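Local coordinates for uncharacterized protein (Bacillus thuringiensis serovar kurstaki, PDB 4XE7) that is a ParM-type bacterial actin-like protein that probably polymerises into nucleotide-dependent filaments to segregate plasmid DNA, at residues A208-I213 with E222-E227; R382-K385 with G389-L392; E115-Q120 with K124-P129; G14-T17 with A22-S25. All coordinates share one frame; numbering follows the deposited sequence.

Interaction 1 of 4, residues A208-I213 with E222-E227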
# COMPACT_ATOMS: atom_id res chain seq x y z
N ALA A 208 -3.00 4.63 12.40
CA ALA A 208 -3.88 3.91 11.48
C ALA A 208 -4.37 2.61 12.09
O ALA A 208 -5.35 2.03 11.63
CB ALA A 208 -3.20 3.64 10.16
N ILE A 209 -3.68 2.15 13.13
CA ILE A 209 -4.15 0.98 13.86
C ILE A 209 -5.21 1.41 14.87
O ILE A 209 -6.22 0.73 15.04
CB ILE A 209 -2.97 0.26 14.53
CG1 ILE A 209 -2.14 -0.42 13.43
CG2 ILE A 209 -3.46 -0.75 15.56
CD1 ILE A 209 -0.71 -0.68 13.81
N LEU A 210 -4.99 2.56 15.49
CA LEU A 210 -5.90 3.05 16.53
C LEU A 210 -7.16 3.71 15.99
O LEU A 210 -8.21 3.64 16.62
CB LEU A 210 -5.18 4.05 17.43
CG LEU A 210 -4.06 3.56 18.35
CD1 LEU A 210 -3.40 4.78 18.95
CD2 LEU A 210 -4.61 2.66 19.43
N PHE A 211 -7.06 4.39 14.84
CA PHE A 211 -8.20 5.18 14.35
C PHE A 211 -8.57 4.87 12.91
O PHE A 211 -7.73 4.44 12.11
CB PHE A 211 -7.90 6.67 14.52
CG PHE A 211 -7.67 7.08 15.96
CD1 PHE A 211 -8.74 7.35 16.79
CD2 PHE A 211 -6.39 7.17 16.47
CE1 PHE A 211 -8.54 7.72 18.12
CE2 PHE A 211 -6.19 7.54 17.80
CZ PHE A 211 -7.26 7.81 18.62
N ASP A 212 -9.84 5.09 12.59
CA ASP A 212 -10.33 5.00 11.22
C ASP A 212 -11.17 6.26 10.96
O ASP A 212 -11.51 6.98 11.90
CB ASP A 212 -11.15 3.70 11.02
CG ASP A 212 -11.44 3.38 9.56
OD1 ASP A 212 -10.93 4.07 8.66
OD2 ASP A 212 -12.17 2.38 9.31
N ILE A 213 -11.46 6.56 9.69
CA ILE A 213 -12.37 7.66 9.37
C ILE A 213 -13.52 7.10 8.54
O ILE A 213 -13.31 6.58 7.45
CB ILE A 213 -11.67 8.80 8.59
CG1 ILE A 213 -10.39 9.25 9.30
CG2 ILE A 213 -12.63 9.97 8.36
CD1 ILE A 213 -9.59 10.31 8.48
N GLU A 222 -11.47 -0.75 17.63
CA GLU A 222 -11.33 -1.61 18.80
C GLU A 222 -10.21 -2.61 18.54
O GLU A 222 -10.14 -3.20 17.46
CB GLU A 222 -12.64 -2.33 19.11
CG GLU A 222 -13.06 -2.19 20.56
CD GLU A 222 -13.32 -0.74 20.95
OE1 GLU A 222 -14.44 -0.24 20.68
OE2 GLU A 222 -12.40 -0.09 21.50
N GLY A 223 -9.33 -2.78 19.52
CA GLY A 223 -8.22 -3.69 19.36
C GLY A 223 -7.02 -3.36 20.23
O GLY A 223 -6.48 -4.22 20.91
N MET A 224 -6.60 -2.10 20.20
CA MET A 224 -5.45 -1.70 20.99
C MET A 224 -5.79 -0.59 21.96
O MET A 224 -6.31 0.46 21.57
CB MET A 224 -4.31 -1.25 20.07
CG MET A 224 -2.98 -1.04 20.79
SD MET A 224 -1.61 -0.77 19.65
CE MET A 224 -1.44 1.01 19.71
N ASP A 225 -5.47 -0.82 23.23
CA ASP A 225 -5.69 0.19 24.27
C ASP A 225 -4.38 0.92 24.55
O ASP A 225 -3.54 0.45 25.33
CB ASP A 225 -6.23 -0.45 25.54
CG ASP A 225 -7.62 -1.04 25.35
OD1 ASP A 225 -7.90 -2.10 25.95
OD2 ASP A 225 -8.42 -0.45 24.60
N ALA A 226 -4.22 2.07 23.90
CA ALA A 226 -2.96 2.79 23.87
C ALA A 226 -2.76 3.69 25.08
O ALA A 226 -3.64 4.48 25.43
CB ALA A 226 -2.86 3.62 22.59
N GLU A 227 -1.60 3.56 25.71
CA GLU A 227 -1.16 4.54 26.71
C GLU A 227 -0.01 5.33 26.10
O GLU A 227 0.85 4.77 25.42
CB GLU A 227 -0.72 3.86 28.01
CG GLU A 227 -1.87 3.44 28.92
CD GLU A 227 -2.68 2.29 28.35
OE1 GLU A 227 -2.08 1.27 27.96
OE2 GLU A 227 -3.92 2.41 28.30

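Interaction 2 of 4, residues R382-K385 with G389-L392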
# COMPACT_ATOMS: atom_id res chain seq x y z
N ARG A 382 -4.06 -15.28 15.09
CA ARG A 382 -5.08 -14.70 15.98
C ARG A 382 -5.07 -15.30 17.40
O ARG A 382 -5.53 -14.66 18.33
CB ARG A 382 -6.47 -14.83 15.38
CG ARG A 382 -6.93 -16.25 15.30
CD ARG A 382 -8.30 -16.32 14.71
NE ARG A 382 -8.72 -17.70 14.54
CZ ARG A 382 -9.89 -18.05 14.03
NH1 ARG A 382 -10.73 -17.10 13.64
NH2 ARG A 382 -10.21 -19.32 13.91
N ASP A 383 -4.55 -16.52 17.54
CA ASP A 383 -4.31 -17.11 18.86
C ASP A 383 -3.41 -16.25 19.76
O ASP A 383 -3.56 -16.25 20.98
CB ASP A 383 -3.67 -18.50 18.73
CG ASP A 383 -4.63 -19.56 18.23
OD1 ASP A 383 -5.85 -19.29 18.13
OD2 ASP A 383 -4.16 -20.68 17.95
N LEU A 384 -2.46 -15.53 19.17
CA LEU A 384 -1.54 -14.73 19.98
C LEU A 384 -2.25 -13.56 20.65
O LEU A 384 -1.70 -12.94 21.57
CB LEU A 384 -0.38 -14.21 19.15
CG LEU A 384 0.53 -15.31 18.63
CD1 LEU A 384 1.52 -14.71 17.65
CD2 LEU A 384 1.25 -15.97 19.78
N LYS A 385 -3.46 -13.25 20.19
CA LYS A 385 -4.24 -12.19 20.83
C LYS A 385 -4.51 -12.47 22.31
O LYS A 385 -4.85 -11.56 23.06
CB LYS A 385 -5.58 -11.98 20.11
CG LYS A 385 -5.46 -11.31 18.76
CD LYS A 385 -6.67 -10.46 18.46
CE LYS A 385 -7.70 -11.21 17.67
NZ LYS A 385 -8.80 -10.28 17.25
N GLY A 389 -1.04 -7.29 25.27
CA GLY A 389 -0.06 -6.45 24.60
C GLY A 389 0.14 -6.83 23.14
O GLY A 389 0.73 -6.05 22.38
N PHE A 390 -0.36 -8.01 22.74
CA PHE A 390 -0.28 -8.42 21.33
C PHE A 390 -1.45 -7.88 20.52
O PHE A 390 -2.62 -8.07 20.87
CB PHE A 390 -0.25 -9.95 21.19
CG PHE A 390 -0.05 -10.42 19.77
CD1 PHE A 390 -1.15 -10.65 18.94
CD2 PHE A 390 1.23 -10.63 19.27
CE1 PHE A 390 -0.97 -11.07 17.62
CE2 PHE A 390 1.42 -11.05 17.96
CZ PHE A 390 0.32 -11.27 17.13
N ILE A 391 -1.13 -7.20 19.43
CA ILE A 391 -2.15 -6.54 18.63
C ILE A 391 -2.19 -7.08 17.21
O ILE A 391 -1.20 -7.00 16.47
CB ILE A 391 -1.91 -5.02 18.57
CG1 ILE A 391 -1.82 -4.43 19.99
CG2 ILE A 391 -2.99 -4.35 17.76
CD1 ILE A 391 -3.02 -4.75 20.85
N LEU A 392 -3.32 -7.64 16.83
CA LEU A 392 -3.59 -7.99 15.44
C LEU A 392 -4.69 -7.03 15.03
O LEU A 392 -5.84 -7.22 15.42
CB LEU A 392 -4.02 -9.46 15.31
CG LEU A 392 -3.83 -10.19 13.98
CD1 LEU A 392 -4.14 -11.68 14.15
CD2 LEU A 392 -4.71 -9.57 12.91
O HOH W 1 -4.27 -8.93 22.82

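Interaction 3 of 4, residues E115-Q120 with K124-P129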
# COMPACT_ATOMS: atom_id res chain seq x y z
N GLU A 115 19.13 5.76 -2.31
CA GLU A 115 19.49 7.14 -2.63
C GLU A 115 18.57 8.17 -1.99
O GLU A 115 17.57 7.82 -1.37
CB GLU A 115 19.50 7.36 -4.15
CG GLU A 115 20.71 6.80 -4.87
CD GLU A 115 20.72 7.18 -6.34
OE1 GLU A 115 21.74 6.94 -7.02
OE2 GLU A 115 19.71 7.73 -6.81
N ASP A 116 18.93 9.44 -2.16
CA ASP A 116 18.15 10.56 -1.66
C ASP A 116 16.99 10.88 -2.61
O ASP A 116 17.21 11.23 -3.76
CB ASP A 116 19.05 11.79 -1.50
CG ASP A 116 18.36 12.93 -0.79
OD1 ASP A 116 17.43 12.66 -0.00
OD2 ASP A 116 18.75 14.09 -1.02
N LYS A 117 15.76 10.75 -2.12
CA LYS A 117 14.57 10.90 -2.97
C LYS A 117 14.47 12.27 -3.64
O LYS A 117 14.08 12.37 -4.80
CB LYS A 117 13.30 10.67 -2.16
CG LYS A 117 12.96 9.22 -1.94
CD LYS A 117 11.65 9.10 -1.18
CE LYS A 117 11.22 7.65 -1.08
NZ LYS A 117 12.27 6.81 -0.47
N PHE A 118 14.81 13.32 -2.92
CA PHE A 118 14.50 14.65 -3.42
C PHE A 118 15.73 15.51 -3.77
O PHE A 118 15.65 16.74 -3.79
CB PHE A 118 13.59 15.36 -2.42
CG PHE A 118 12.25 14.68 -2.26
CD1 PHE A 118 11.92 14.02 -1.09
CD2 PHE A 118 11.34 14.68 -3.31
CE1 PHE A 118 10.70 13.39 -0.96
CE2 PHE A 118 10.12 14.05 -3.18
CZ PHE A 118 9.79 13.40 -2.01
N SER A 119 16.84 14.84 -4.09
CA SER A 119 17.99 15.51 -4.70
C SER A 119 17.60 16.02 -6.07
O SER A 119 16.56 15.62 -6.61
CB SER A 119 19.18 14.55 -4.81
OG SER A 119 18.92 13.56 -5.79
N GLN A 120 18.41 16.90 -6.66
CA GLN A 120 18.06 17.47 -7.95
C GLN A 120 18.01 16.41 -9.06
O GLN A 120 17.22 16.54 -10.01
CB GLN A 120 19.04 18.58 -8.32
CG GLN A 120 18.88 19.82 -7.45
CD GLN A 120 18.59 21.07 -8.26
OE1 GLN A 120 17.47 21.59 -8.24
NE2 GLN A 120 19.60 21.58 -8.96
N LYS A 124 12.41 14.46 -9.62
CA LYS A 124 11.32 14.32 -10.56
C LYS A 124 10.74 12.89 -10.54
O LYS A 124 9.54 12.72 -10.75
CB LYS A 124 11.74 14.73 -11.98
CG LYS A 124 12.42 13.66 -12.82
CD LYS A 124 12.77 14.25 -14.21
CE LYS A 124 13.50 13.24 -15.07
NZ LYS A 124 14.79 12.78 -14.46
N LEU A 125 11.57 11.89 -10.26
CA LEU A 125 11.07 10.51 -10.13
C LEU A 125 9.94 10.39 -9.11
O LEU A 125 9.03 9.57 -9.26
CB LEU A 125 12.19 9.54 -9.70
CG LEU A 125 13.43 9.39 -10.57
CD1 LEU A 125 14.44 8.45 -9.89
CD2 LEU A 125 13.05 8.87 -11.96
N HIS A 126 10.01 11.19 -8.05
CA HIS A 126 9.09 11.06 -6.93
C HIS A 126 8.02 12.14 -6.94
O HIS A 126 6.90 11.89 -6.51
CB HIS A 126 9.87 11.07 -5.61
CG HIS A 126 10.82 9.91 -5.50
ND1 HIS A 126 10.41 8.64 -5.16
CD2 HIS A 126 12.15 9.82 -5.75
CE1 HIS A 126 11.44 7.82 -5.19
NE2 HIS A 126 12.51 8.51 -5.54
N LEU A 127 8.34 13.33 -7.46
CA LEU A 127 7.33 14.39 -7.53
C LEU A 127 6.25 14.10 -8.56
O LEU A 127 5.05 14.34 -8.31
CB LEU A 127 7.98 15.73 -7.84
CG LEU A 127 8.84 16.31 -6.72
CD1 LEU A 127 9.59 17.54 -7.22
CD2 LEU A 127 8.00 16.64 -5.50
N ILE A 128 6.64 13.59 -9.72
CA ILE A 128 5.67 13.36 -10.78
C ILE A 128 4.59 12.34 -10.34
O ILE A 128 3.41 12.62 -10.49
CB ILE A 128 6.37 12.94 -12.08
CG1 ILE A 128 7.06 14.18 -12.70
CG2 ILE A 128 5.36 12.34 -13.06
CD1 ILE A 128 7.97 13.92 -13.90
N PRO A 129 4.98 11.20 -9.76
CA PRO A 129 3.92 10.32 -9.26
C PRO A 129 3.13 10.90 -8.09
O PRO A 129 1.93 10.64 -7.99
CB PRO A 129 4.68 9.06 -8.83
CG PRO A 129 5.91 9.07 -9.70
CD PRO A 129 6.29 10.52 -9.74
O HOH W 2 14.79 15.54 -10.93

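Interaction 4 of 4, residues G14-T17 with A22-S25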
# COMPACT_ATOMS: atom_id res chain seq x y z
N GLY A 14 -3.26 11.82 2.67
CA GLY A 14 -2.02 11.45 3.33
C GLY A 14 -1.14 10.92 2.22
O GLY A 14 -1.59 10.13 1.40
N PHE A 15 0.11 11.35 2.19
CA PHE A 15 0.95 11.08 1.03
C PHE A 15 2.21 10.35 1.44
O PHE A 15 3.08 10.90 2.13
CB PHE A 15 1.26 12.38 0.29
CG PHE A 15 0.04 13.18 -0.03
CD1 PHE A 15 -0.39 14.18 0.84
CD2 PHE A 15 -0.72 12.90 -1.15
CE1 PHE A 15 -1.54 14.90 0.58
CE2 PHE A 15 -1.88 13.62 -1.43
CZ PHE A 15 -2.29 14.62 -0.56
N ASP A 16 2.27 9.10 1.02
CA ASP A 16 3.34 8.19 1.38
C ASP A 16 4.23 7.96 0.16
O ASP A 16 3.90 7.22 -0.76
CB ASP A 16 2.75 6.89 1.91
CG ASP A 16 3.80 5.80 2.10
OD1 ASP A 16 4.99 6.13 2.28
OD2 ASP A 16 3.41 4.61 2.07
N THR A 17 5.38 8.63 0.17
CA THR A 17 6.36 8.54 -0.90
C THR A 17 7.37 7.42 -0.63
O THR A 17 8.34 7.62 0.11
CB THR A 17 7.11 9.88 -1.05
OG1 THR A 17 6.17 10.93 -1.33
CG2 THR A 17 8.13 9.82 -2.17
N ALA A 22 4.19 5.26 -5.08
CA ALA A 22 3.60 6.43 -4.48
C ALA A 22 2.26 5.97 -3.95
O ALA A 22 1.45 5.44 -4.71
CB ALA A 22 3.45 7.56 -5.50
N LYS A 23 2.01 6.12 -2.66
CA LYS A 23 0.70 5.73 -2.14
C LYS A 23 -0.03 6.96 -1.64
O LYS A 23 0.58 7.89 -1.15
CB LYS A 23 0.83 4.69 -1.03
CG LYS A 23 1.38 3.37 -1.52
CD LYS A 23 1.56 2.40 -0.38
CE LYS A 23 1.59 0.96 -0.89
NZ LYS A 23 1.69 -0.03 0.22
N ILE A 24 -1.35 6.95 -1.79
CA ILE A 24 -2.19 8.01 -1.26
C ILE A 24 -3.37 7.41 -0.52
O ILE A 24 -3.92 6.39 -0.93
CB ILE A 24 -2.69 8.96 -2.37
CG1 ILE A 24 -3.53 10.10 -1.80
CG2 ILE A 24 -3.54 8.20 -3.39
CD1 ILE A 24 -4.03 11.10 -2.92
N SER A 25 -3.75 8.04 0.58
CA SER A 25 -5.04 7.80 1.21
C SER A 25 -5.77 9.14 1.32
O SER A 25 -5.20 10.11 1.79
CB SER A 25 -4.87 7.15 2.59
OG SER A 25 -4.45 5.80 2.46

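Interaction 1 of 4, residues A208-I213 with E222-E227
Leu210 is the side chain that meets Met224 and Ala226, and both of its methyl branches are used. CD2 does most of the work: it lies 3.6 Å from Met224 CE and 3.7 Å from Ala226 CB, and it also rests 3.5 Å from the backbone O of Met224. CD1 leans on the same methyl from the other branch, 3.9 Å from Ala226 CB, so the alanine sits against the forked end of the leucine. Leu210 and Met224 cross obliquely. The methionine runs straight out from the loop, with CG opposite the backbone N (chi1 -170°), and then bends at chi3 (100°). That bend swings CE over to Leu210, where it also comes 3.9 Å from CG of the leucine. Its sulfur takes a different neighbour: Met224 SD is 4.5 Å from Ile209 CG2, a loose contact on the buried side. The contact is apolar, and it grades from buried Ile209 and Met224 to Ala226 at the surface.

Ile209 and Met224 both pack on Ile368 of strand 366-370, while Phe402 of helix 402-418 touches Ile209. Asp212, in strand 211-214, makes a salt bridge to Arg405 of that helix. Leu210 is also joined through its backbone to Val221, just beyond the partner strand 217-220. The arrangement is that of a helix running directly into a two-stranded antiparallel hairpin, with the loop that follows the hairpin folding back so that its alternate residues, Met224 and Ala226, pack on the last helical residue.

Interaction 2 of 4, residues R382-K385 with G389-L392
Lys385 and Phe390 bring the two backbones nearest, CA to CA 5.5 Å, where a helix-like turn at 382-385, with Lys385 N bonded to Arg382 O, faces the short strand 390-391. Leu384 and Phe390 carry the packing. CB of Leu384 stands almost squarely over the middle of the phenyl ring, 3.5 Å from its centroid and 9° off the normal, a CH-pi contact. Leu384 CD1 lies by the CE2-CZ end of the ring, 3.7 Å from Phe390 CZ. Phe390 presents this face because its CG lies opposite the backbone N (chi1 -175°), carrying the ring away from the strand and under the turn. Beside it, Leu392 CD1 meets Arg382 at CA, 3.7 Å, whereas the guanidinium end extends away. Lys385 crosses Leu392 at about a right angle, CG to CB 4.2 Å. A water donates to Lys385 O and Phe390 O, 2.7 Å each, though acceptors in reach outnumber its protons.

Strand 390-391 is an outermost strand of a five-stranded mixed sheet and runs parallel to 366-370, to which Ile391 is hydrogen-bonded. Val369 of that strand touches Phe390 and Leu392, while Lys352 and Trp359 of helix 337-362 pack on Leu384 and Phe390 respectively.

Interaction 3 of 4, residues E115-Q120 with K124-P129
Lys117 lies over one face of the His126 imidazole and crosses it at about a right angle. The touching carbon is CG, 3.8 Å from the ring centroid and 14° off the normal, a CH-pi contact. CB flanks it at 3.9 Å from His126 CD2, and Lys117 CE comes 4.1 Å from His126 CE1. The lysine chain is extended as far as CE, then bends at chi4 (56°). Its NZ stands 5.4 Å from His126 NE2, so the two ionisable ends do not meet, and it has a weak hydrogen bond to Asn19 instead. The backbone of Lys117 joins in too, its O lying 3.3 Å from His126 CD2. His126 turns its ring toward the loop with CG beside its own backbone N (chi1 -62°). Phe118 adds a corner of its ring: CE2 is 3.9 Å from His126 CB and 4.1 Å from Leu127 CD2, while the neighbouring ring carbon, CZ, packs against Thr17. Further along, a water donates to Gln120 O and accepts from Lys124 N, linking the loop to the first turn of the helix.

Salt-bridged Asp116 (to Arg162) opens a type I beta turn that closes at Ser119, whose OG accepts from Asn122 N. The pattern is that of a beta turn leading into a helix, here 123-140, with two consecutive turn residues folded back over that helix's first turns.

Interaction 4 of 4, residues G14-T17 with A22-S25
Asp16 and Lys23 face each other as a hydrogen-bonded pair of an antiparallel hairpin, their side chains side by side and pointing the same way. Asp16 N bonds to Lys23 O at 3.0 Å, and Lys23 N returns to Asp16 O at 2.9 Å. At the next hydrogen-bonded pair, two residues back along the first strand, Gly14 N bonds to Ser25 O at 2.7 Å and Ser25 N to Gly14 O at 3.1 Å.

Lys23 can be followed outward. CB begins beside the aspartate, 4.0 Å from Asp16 OD2. CG, placed beside the backbone N (chi1 -65°), continues past the same oxygen at slightly longer range, and CD is nearest to it, 3.8 Å from Asp16 OD2. The rest of the chain is extended, so CE draws away and NZ ends 5.3 Å from Asp16 OD2, too far for a salt bridge. The ammonium is instead hydrogen-bonded to the carbonyl O of Ala400 and has a cation-pi contact with Tyr401. Phe15 and Ile24, a non-hydrogen-bonded pair, occupy the other side of the hairpin, with Phe15 CE2 3.6 Å from Ile24 CD1.

The two strands are joined by a short turn that probably corresponds to the first phosphate-binding loop of actin-like ATPases; the model is the apo form. Strand 21-27 continues into the sheet through strand 33-45, with Ile24 bonded to Phe36, and Phe15 is bonded through its backbone to Ser151 of strand 145-154. Helix 402-418 covers the Asp16 and Ser25 side, and helix 123-140 packs on Phe15 and Ala22.

Overall arrangement
Along the chain the order is interaction 4, then 3, 1 and 2, each closing before the next opens. Interactions 3 and 4 form one neighbourhood, with centres about 14 Å apart: helix 123-140 and the loop before it pack on strands 13-17 and 21-27, Pro129 against Ala22 and His126 against Thr17. Interactions 1 and 2 form another, also about 14 Å between centres, where Ile391 touches Ile209 and Met224 beside strand 366-370. Centres of interactions 2 and 3 are about 38 Å apart, on opposite sides of the chain's centre. Helix 402-418 packs on both interaction 1 and interaction 4, so it lies between the 205-214 region of this actin-like fold and the sheet that holds strands 13-17 and 21-27.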